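Local coordinates for protein putative nuclease YbcO (Escherichia coli K-12, PDB 3G27) that is a putative prophage-derived nuclease that binds zinc and is predicted to cleave nucleic acids, at residues V15-P18 against G19-N22. Sequence-based numbering, arbitrary orientation.
Sequences VRIP and GVCN. With ZN (zinc ion), chain B; CA (calcium ion), chain C.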
# COMPACT_ATOMS: atom_id res chain seq x y z
N VAL A 15 5.41 -9.13 -4.14
CA VAL A 15 4.11 -8.98 -4.82
C VAL A 15 3.46 -10.36 -4.91
O VAL A 15 2.32 -10.56 -4.51
CB VAL A 15 4.24 -8.39 -6.25
CG1 VAL A 15 2.90 -8.37 -6.95
CG2 VAL A 15 4.84 -7.01 -6.24
N ARG A 16 4.20 -11.31 -5.47
CA ARG A 16 3.81 -12.72 -5.49
C ARG A 16 2.40 -13.00 -6.02
O ARG A 16 1.61 -13.69 -5.36
CB ARG A 16 3.95 -13.32 -4.08
CG ARG A 16 5.12 -12.74 -3.28
CD ARG A 16 5.55 -13.68 -2.16
NE ARG A 16 6.20 -12.99 -1.05
CZ ARG A 16 5.58 -12.69 0.09
NH1 ARG A 16 6.24 -12.08 1.06
NH2 ARG A 16 4.31 -13.02 0.25
N ILE A 17 2.08 -12.49 -7.21
CA ILE A 17 0.81 -12.82 -7.85
C ILE A 17 0.88 -14.30 -8.23
O ILE A 17 1.81 -14.74 -8.94
CB ILE A 17 0.53 -11.97 -9.11
CG1 ILE A 17 0.44 -10.49 -8.75
CG2 ILE A 17 -0.77 -12.45 -9.75
CD1 ILE A 17 0.47 -9.54 -9.91
N PRO A 18 -0.08 -15.09 -7.75
CA PRO A 18 -0.00 -16.50 -8.10
C PRO A 18 0.07 -16.75 -9.60
O PRO A 18 -0.60 -16.07 -10.36
CB PRO A 18 -1.29 -17.07 -7.52
CG PRO A 18 -1.61 -16.16 -6.36
CD PRO A 18 -1.20 -14.82 -6.82
N GLY A 19 0.89 -17.71 -10.00
CA GLY A 19 1.03 -18.08 -11.40
C GLY A 19 2.00 -17.15 -12.08
O GLY A 19 3.06 -17.57 -12.57
N VAL A 20 1.65 -15.87 -12.06
CA VAL A 20 2.46 -14.82 -12.65
C VAL A 20 3.89 -14.74 -12.06
O VAL A 20 4.89 -14.62 -12.79
CB VAL A 20 1.71 -13.42 -12.54
CG1 VAL A 20 2.62 -12.30 -12.97
CG2 VAL A 20 0.41 -13.42 -13.33
N CYS A 21 3.99 -14.80 -10.74
CA CYS A 21 5.28 -14.72 -10.08
C CYS A 21 6.21 -15.76 -10.63
O CYS A 21 5.81 -16.92 -10.84
CB CYS A 21 5.14 -14.94 -8.56
SG CYS A 21 6.56 -14.26 -7.54
N ASN A 22 7.46 -15.38 -10.86
CA ASN A 22 8.47 -16.35 -11.18
C ASN A 22 9.24 -16.87 -9.93
O ASN A 22 9.94 -17.85 -10.00
CB ASN A 22 9.41 -15.87 -12.30
CG ASN A 22 10.26 -14.67 -11.93
OD1 ASN A 22 10.73 -14.53 -10.80
ND2 ASN A 22 10.49 -13.81 -12.90
ZN ZN B . 6.73 -12.07 -8.32
CA CA C . 5.19 -18.67 -12.45
O HOH W 1 6.18 -16.72 -13.80
O HOH W 2 7.05 -19.61 -11.32
O HOH W 3 4.15 -19.09 -10.08
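I17 and V20 stand side by side on one flank of a tight turn and point the same way, CG2 of I17 lying 3.9 Å from CB of V20. With chi1 at -62°, I17 sets CG2 anti to its backbone N, against V20. The side chain of I17 also packs on Y72 and C76 of helix 70-90. Two beta-branched residues suit this flank, since their branching at CB gives each a broad apolar side close to the backbone. CB of C21 points toward 15-18. Its amide N donates a nearly straight hydrogen bond to I17 O (2.8 Å, 165°), and its SG, anti to the backbone N, passes 3.8 Å from R16 CA to bind zinc at 2.3 Å. P18, the first residue inside the turn, has its phi restricted by the ring. A weak bond from V20 N to P18 O, 2.8 Å, spans G19 alone, a classic gamma turn nested within the wider I17-to-C21 turn. G19 has a positive phi of 84°, and a CB there would collide with P18 O. The outer side carries calcium: G19 O and C21 O bind it at 2.4 and 2.5 Å, together with three waters, one of which also donates to V20 O. C21 thus serves two metals, calcium through its carbonyl and zinc through its thiolate. C13, C54 and C57 complete the zinc site, so the turn delivers one ligand of a Cys4 zinc site.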